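Local coordinates for dihydropteridine reductase (Caenorhabditis elegans, PDB 1OOE) that catalyses the NADH- or NADPH-dependent reduction of 6,7-dihydropteridine to 5,6,7,8-tetrahydropteridine, probably regenerating tetrahydrobiopterin from its quinonoid dihydro form, at the interface of chains A and B. Coordinates in Å, arbitrary orientation; residue numbers count along the deposited sequence, not the author numbering. Chains: chain A/B, Dihydropteridine reductase.

Contact 1: the interface of chains A and B. Residues chain A 133, 135-137, 144-145, 148-149; chain B 148-149, 152.
A:Ala148 and B:His152 meet methyl to methylene, CB of A:Ala148 lying 3.5 Å from CB of B:His152. With only a methyl at this position, the two copies of helix 141-158 can come close together. B:Ala149, one turn before B:His152, serves the same end, its CB resting 3.6 Å from the backbone oxygen O of A:Met145, while the side chain of A:Met145 passes beside the B:Ala149 carbonyl.

From this centre the imidazole of B:His152 reaches outward over chain A. Its CG is anti to the backbone N (chi1 -171°), which carries the ring away from its own helix and across A:Gly144. Glycine suits this place because the ring can lie directly on main chain: CE1 of B:His152 is 3.6 Å from A:Gly144 CA, and A:Gly144 O sits over one face, towards the rim. At the ring's edge, in its plane, OG1 of A:Thr137 is 3.4 Å from CE1 of B:His152, a carbon that the ring nitrogens make slightly polar.

At the polar rim, NE2 of B:His152 donates a hydrogen bond to A:Gly135 O at 2.9 Å. It is moderately bent (146° at the hydrogen), and the nitrogen stands above the carbonyl plane, well off the lone-pair direction. A:Ala133 O lies 3.3 Å from the same NE2, a near contact beside the bond; the bond to A:Gly135 O would probably restrain the ring's rotation.

A:Gly144 and A:Met145 are variable positions of the YXXXK motif of short-chain dehydrogenases, so this histidine helps to join the two subunits of the homodimer right beside the partner's catalytic helix and the segment preceding it.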
ATOM      1  N   ALA A 133      10.476  -1.814   5.394  1.00  9.15           N
ATOM      2  CA  ALA A 133       9.033  -2.045   5.432  1.00 10.14           C
ATOM      3  C   ALA A 133       8.626  -3.372   6.069  1.00  9.88           C
ATOM      4  O   ALA A 133       7.435  -3.653   6.211  1.00 11.82           O
ATOM      5  CB  ALA A 133       8.449  -1.940   4.020  1.00 11.93           C
ATOM      6  N   GLY A 135       8.990  -3.990   8.983  1.00 10.09           N
ATOM      7  CA  GLY A 135       8.620  -3.640  10.343  1.00 10.31           C
ATOM      8  C   GLY A 135       8.046  -2.237  10.388  1.00  9.13           C
ATOM      9  O   GLY A 135       7.934  -1.589   9.350  1.00  9.10           O
ATOM     10  N   PRO A 136       7.670  -1.735  11.576  1.00  8.71           N
ATOM     11  CA  PRO A 136       7.110  -0.381  11.673  1.00  8.45           C
ATOM     12  C   PRO A 136       8.102   0.683  11.192  1.00  9.55           C
ATOM     13  O   PRO A 136       9.314   0.540  11.378  1.00 10.68           O
ATOM     14  CB  PRO A 136       6.802  -0.236  13.166  1.00  9.97           C
ATOM     15  CG  PRO A 136       6.566  -1.650  13.622  1.00  9.58           C
ATOM     16  CD  PRO A 136       7.649  -2.413  12.883  1.00  8.61           C
ATOM     17  N   THR A 137       7.593   1.746  10.571  1.00  9.52           N
ATOM     18  CA  THR A 137       8.446   2.839  10.093  1.00  9.11           C
ATOM     19  C   THR A 137       7.836   4.189  10.471  1.00  9.56           C
ATOM     20  O   THR A 137       7.506   5.000   9.607  1.00  9.57           O
ATOM     21  CB  THR A 137       8.634   2.803   8.555  1.00  9.20           C
ATOM     22  OG1 THR A 137       7.363   2.950   7.906  1.00  9.10           O
ATOM     23  CG2 THR A 137       9.289   1.500   8.124  1.00  8.21           C
ATOM     24  N   GLY A 144       6.973   3.601   4.093  1.00 10.05           N
ATOM     25  CA  GLY A 144       6.645   2.293   4.636  1.00 10.73           C
ATOM     26  C   GLY A 144       5.384   1.701   4.035  1.00  9.47           C
ATOM     27  O   GLY A 144       5.382   0.533   3.642  1.00 10.27           O
ATOM     28  N   MET A 145       4.320   2.502   3.971  1.00  9.44           N
ATOM     29  CA  MET A 145       3.030   2.077   3.413  1.00 10.74           C
ATOM     30  C   MET A 145       3.144   1.646   1.962  1.00  7.95           C
ATOM     31  O   MET A 145       2.632   0.596   1.564  1.00  8.77           O
ATOM     32  CB  MET A 145       2.017   3.219   3.434  1.00 13.76           C
ATOM     33  CG  MET A 145       1.515   3.653   4.776  1.00 19.12           C
ATOM     34  SD  MET A 145      -0.008   4.555   4.485  1.00 13.79           S
ATOM     35  CE  MET A 145       0.591   6.110   3.868  1.00 15.22           C
ATOM     36  N   ALA A 148       5.086  -1.529   1.582  1.00  6.57           N
ATOM     37  CA  ALA A 148       4.352  -2.682   2.105  1.00  6.96           C
ATOM     38  C   ALA A 148       3.360  -3.137   1.037  1.00  7.58           C
ATOM     39  O   ALA A 148       3.102  -4.333   0.895  1.00  7.51           O
ATOM     40  CB  ALA A 148       3.606  -2.317   3.396  1.00  7.79           C
ATOM     41  N   ALA A 149       2.807  -2.185   0.290  1.00  8.27           N
ATOM     42  CA  ALA A 149       1.863  -2.529  -0.768  1.00  6.27           C
ATOM     43  C   ALA A 149       2.602  -3.321  -1.846  1.00  6.60           C
ATOM     44  O   ALA A 149       2.060  -4.288  -2.383  1.00  7.29           O
ATOM     45  CB  ALA A 149       1.237  -1.269  -1.368  1.00  7.72           C
TER
ATOM     46  N   ALA B 148      -3.200  -3.788   2.505  1.00  7.05           N
ATOM     47  CA  ALA B 148      -1.933  -4.157   3.140  1.00  6.60           C
ATOM     48  C   ALA B 148      -1.214  -2.889   3.592  1.00  6.10           C
ATOM     49  O   ALA B 148      -0.529  -2.883   4.614  1.00  6.63           O
ATOM     50  CB  ALA B 148      -1.052  -4.949   2.171  1.00  6.91           C
ATOM     51  N   ALA B 149      -1.378  -1.813   2.828  1.00  6.14           N
ATOM     52  CA  ALA B 149      -0.751  -0.541   3.174  1.00  6.54           C
ATOM     53  C   ALA B 149      -1.373  -0.010   4.463  1.00  7.15           C
ATOM     54  O   ALA B 149      -0.671   0.547   5.306  1.00  7.64           O
ATOM     55  CB  ALA B 149      -0.933   0.462   2.044  1.00  7.01           C
ATOM     56  N   HIS B 152       0.043  -1.855   7.363  1.00  7.11           N
ATOM     57  CA  HIS B 152       1.380  -1.387   7.718  1.00  6.55           C
ATOM     58  C   HIS B 152       1.301  -0.031   8.413  1.00  7.53           C
ATOM     59  O   HIS B 152       2.003   0.219   9.397  1.00  8.75           O
ATOM     60  CB  HIS B 152       2.286  -1.292   6.490  1.00  6.68           C
ATOM     61  CG  HIS B 152       3.714  -1.017   6.838  1.00  4.78           C
ATOM     62  ND1 HIS B 152       4.220   0.259   6.959  1.00  7.52           N
ATOM     63  CD2 HIS B 152       4.718  -1.855   7.191  1.00  7.38           C
ATOM     64  CE1 HIS B 152       5.472   0.196   7.378  1.00  4.36           C
ATOM     65  NE2 HIS B 152       5.798  -1.076   7.528  1.00  6.34           N
TER

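Contact 2: the interface of chains A and B. Residues chain A 88, 93, 141, 145; chain B 105, 109, 152-153, 156-157, 162.
A:Ile141 and B:Leu153 press branch to branch, CG2 of A:Ile141 only 3.4 Å from CD1 of B:Leu153, a tight fit between side chains that cross obliquely. B:Leu153 has CG anti to its backbone N (chi1 169°), which swings its fork towards chain A. Beside it runs A:Met145, pointing the same way; its CB-CG-SD stretch is extended (chi2 -161°), which lays SD 3.8 Å from CB of B:Leu153, and the chain bends only at the terminal methyl, with B:Val105 closing in beyond the sulfur.

The other branch of A:Ile141 extends over B:Ser156 and B:Leu157, with CG1 3.9 Å from CB of B:Ser156 and CD1 near CD2 of B:Leu157. The branched isoleucine thus serves several neighbours at once, and an alanine here would probably open a gap beside B:Leu153 and B:Leu157, leaving the leucine branches freer to turn. Further out, A:Phe93 sets its ring edge against helix 93-118 of chain B, CE2 lying 3.5 Å from B:Ala109 O; CA of A:Ala88, from the same chain, sits over the rim of one ring face.

Polar groups flank the core. On one side a water joins A:Ile141 O to B:Ser156 OG and to ND1 of B:His152, 2.8 Å from the water, giving the second ring nitrogen a partner. On the other, A:Ala88 N donates to B:Ser162 O at 2.9 Å, nearly in line with the carbonyl (162°), while the B:Ser162 hydroxyl OG caps B:Leu157 O at 2.7 Å near the end of its helix.

A:Phe93 and A:Ile141 begin helices 93-118 and 141-158, which pack against the same pair from chain B in the four-helix bundle typical of short-chain dehydrogenase dimers.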
ATOM      1  N   ALA A  88       3.596  10.989  11.077  1.00 11.51           N
ATOM      2  CA  ALA A  88       2.251  11.531  10.904  1.00 13.98           C
ATOM      3  C   ALA A  88       2.145  12.996  11.330  1.00 15.17           C
ATOM      4  O   ALA A  88       1.256  13.718  10.875  1.00 16.67           O
ATOM      5  CB  ALA A  88       1.240  10.686  11.678  1.00 13.47           C
ATOM      6  N   PHE A  93       3.385  14.886   5.719  1.00 14.58           N
ATOM      7  CA  PHE A  93       3.088  13.463   5.891  1.00 12.25           C
ATOM      8  C   PHE A  93       2.319  12.932   4.682  1.00 11.75           C
ATOM      9  O   PHE A  93       2.727  11.945   4.062  1.00 13.52           O
ATOM     10  CB  PHE A  93       2.277  13.243   7.184  1.00 10.68           C
ATOM     11  CG  PHE A  93       1.555  11.912   7.247  1.00 11.94           C
ATOM     12  CD1 PHE A  93       2.237  10.714   7.044  1.00 11.99           C
ATOM     13  CD2 PHE A  93       0.191  11.865   7.522  1.00 11.51           C
ATOM     14  CE1 PHE A  93       1.569   9.490   7.113  1.00 12.30           C
ATOM     15  CE2 PHE A  93      -0.489  10.646   7.594  1.00 12.97           C
ATOM     16  CZ  PHE A  93       0.204   9.455   7.389  1.00 12.23           C
ATOM     17  N   ILE A 141       6.469   7.024   7.461  1.00 11.43           N
ATOM     18  CA  ILE A 141       5.222   6.295   7.281  1.00 10.11           C
ATOM     19  C   ILE A 141       4.761   6.084   5.841  1.00 10.66           C
ATOM     20  O   ILE A 141       4.346   4.980   5.487  1.00  8.31           O
ATOM     21  CB  ILE A 141       4.103   6.963   8.117  1.00  9.80           C
ATOM     22  CG1 ILE A 141       4.491   6.899   9.599  1.00 10.10           C
ATOM     23  CG2 ILE A 141       2.770   6.264   7.887  1.00 11.29           C
ATOM     24  CD1 ILE A 141       3.480   7.515  10.560  1.00 11.89           C
ATOM     25  N   MET A 145       4.320   2.502   3.971  1.00  9.44           N
ATOM     26  CA  MET A 145       3.030   2.077   3.413  1.00 10.74           C
ATOM     27  C   MET A 145       3.144   1.646   1.962  1.00  7.95           C
ATOM     28  O   MET A 145       2.632   0.596   1.564  1.00  8.77           O
ATOM     29  CB  MET A 145       2.017   3.219   3.434  1.00 13.76           C
ATOM     30  CG  MET A 145       1.515   3.653   4.776  1.00 19.12           C
ATOM     31  SD  MET A 145      -0.008   4.555   4.485  1.00 13.79           S
ATOM     32  CE  MET A 145       0.591   6.110   3.868  1.00 15.22           C
TER
ATOM     33  N   VAL B 105      -6.517   3.814   1.477  1.00  8.12           N
ATOM     34  CA  VAL B 105      -5.286   4.446   1.941  1.00  8.27           C
ATOM     35  C   VAL B 105      -5.414   5.947   2.199  1.00  7.79           C
ATOM     36  O   VAL B 105      -5.018   6.428   3.263  1.00  8.46           O
ATOM     37  CB  VAL B 105      -4.131   4.186   0.949  1.00  8.26           C
ATOM     38  CG1 VAL B 105      -2.860   4.895   1.423  1.00 10.34           C
ATOM     39  CG2 VAL B 105      -3.887   2.686   0.838  1.00  9.16           C
ATOM     40  N   ALA B 109      -5.122   7.588   6.050  1.00  7.36           N
ATOM     41  CA  ALA B 109      -4.036   8.522   6.338  1.00  6.72           C
ATOM     42  C   ALA B 109      -4.568   9.856   6.848  1.00  7.73           C
ATOM     43  O   ALA B 109      -3.991  10.454   7.758  1.00  8.70           O
ATOM     44  CB  ALA B 109      -3.184   8.742   5.089  1.00  7.15           C
ATOM     45  N   HIS B 152       0.043  -1.855   7.363  1.00  7.11           N
ATOM     46  CA  HIS B 152       1.380  -1.387   7.718  1.00  6.55           C
ATOM     47  C   HIS B 152       1.301  -0.031   8.413  1.00  7.53           C
ATOM     48  O   HIS B 152       2.003   0.219   9.397  1.00  8.75           O
ATOM     49  CB  HIS B 152       2.286  -1.292   6.490  1.00  6.68           C
ATOM     50  CG  HIS B 152       3.714  -1.017   6.838  1.00  4.78           C
ATOM     51  ND1 HIS B 152       4.220   0.259   6.959  1.00  7.52           N
ATOM     52  CD2 HIS B 152       4.718  -1.855   7.191  1.00  7.38           C
ATOM     53  CE1 HIS B 152       5.472   0.196   7.378  1.00  4.36           C
ATOM     54  NE2 HIS B 152       5.798  -1.076   7.528  1.00  6.34           N
ATOM     55  N   LEU B 153       0.447   0.845   7.890  1.00  6.42           N
ATOM     56  CA  LEU B 153       0.248   2.167   8.480  1.00  7.33           C
ATOM     57  C   LEU B 153      -0.081   1.993   9.962  1.00  7.95           C
ATOM     58  O   LEU B 153       0.409   2.736  10.815  1.00  8.74           O
ATOM     59  CB  LEU B 153      -0.909   2.875   7.770  1.00  8.98           C
ATOM     60  CG  LEU B 153      -1.461   4.158   8.394  1.00  9.96           C
ATOM     61  CD1 LEU B 153      -0.392   5.237   8.416  1.00 10.05           C
ATOM     62  CD2 LEU B 153      -2.657   4.623   7.588  1.00 11.19           C
ATOM     63  N   SER B 156       2.979   1.332  12.052  1.00  7.75           N
ATOM     64  CA  SER B 156       3.809   2.534  12.177  1.00  8.07           C
ATOM     65  C   SER B 156       3.225   3.518  13.186  1.00  9.78           C
ATOM     66  O   SER B 156       3.947   4.081  14.013  1.00 10.51           O
ATOM     67  CB  SER B 156       3.955   3.237  10.824  1.00  7.66           C
ATOM     68  OG  SER B 156       4.794   2.507   9.950  1.00  7.19           O
ATOM     69  N   LEU B 157       1.916   3.730  13.110  1.00  9.74           N
ATOM     70  CA  LEU B 157       1.232   4.651  14.015  1.00 10.20           C
ATOM     71  C   LEU B 157       1.320   4.224  15.481  1.00 10.20           C
ATOM     72  O   LEU B 157       1.427   5.070  16.375  1.00 11.01           O
ATOM     73  CB  LEU B 157      -0.242   4.786  13.610  1.00  8.90           C
ATOM     74  CG  LEU B 157      -0.528   5.494  12.280  1.00  9.60           C
ATOM     75  CD1 LEU B 157      -2.006   5.373  11.940  1.00  8.66           C
ATOM     76  CD2 LEU B 157      -0.117   6.954  12.375  1.00 10.06           C
ATOM     77  N   SER B 162       5.356   8.319  16.380  1.00 12.38           N
ATOM     78  CA  SER B 162       4.646   8.278  15.105  1.00 12.44           C
ATOM     79  C   SER B 162       3.900   9.593  14.901  1.00 12.82           C
ATOM     80  O   SER B 162       3.547   9.954  13.784  1.00 12.24           O
ATOM     81  CB  SER B 162       3.624   7.148  15.107  1.00 12.65           C
ATOM     82  OG  SER B 162       2.577   7.443  16.020  1.00 13.09           O
TER
HETATM   83  O   HOH W   1       3.623   2.911   7.587  1.00  7.23           O

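The C-alpha centres of contact 1 and contact 2 lie about 8 Å apart, so the two form one continuous surface. They share A:Met145 and B:His152 and are both built on helix 141-158 of each chain, which run antiparallel across the two-fold axis. Contact 1 lies towards the middle of these helices and reaches the segment around the 3-10 helix 131-134; contact 2 continues to their ends and brings in helix 93-118. Two-fold symmetry repeats both patches with the chains exchanged, which would help keep the paired catalytic helices of the homodimer in register.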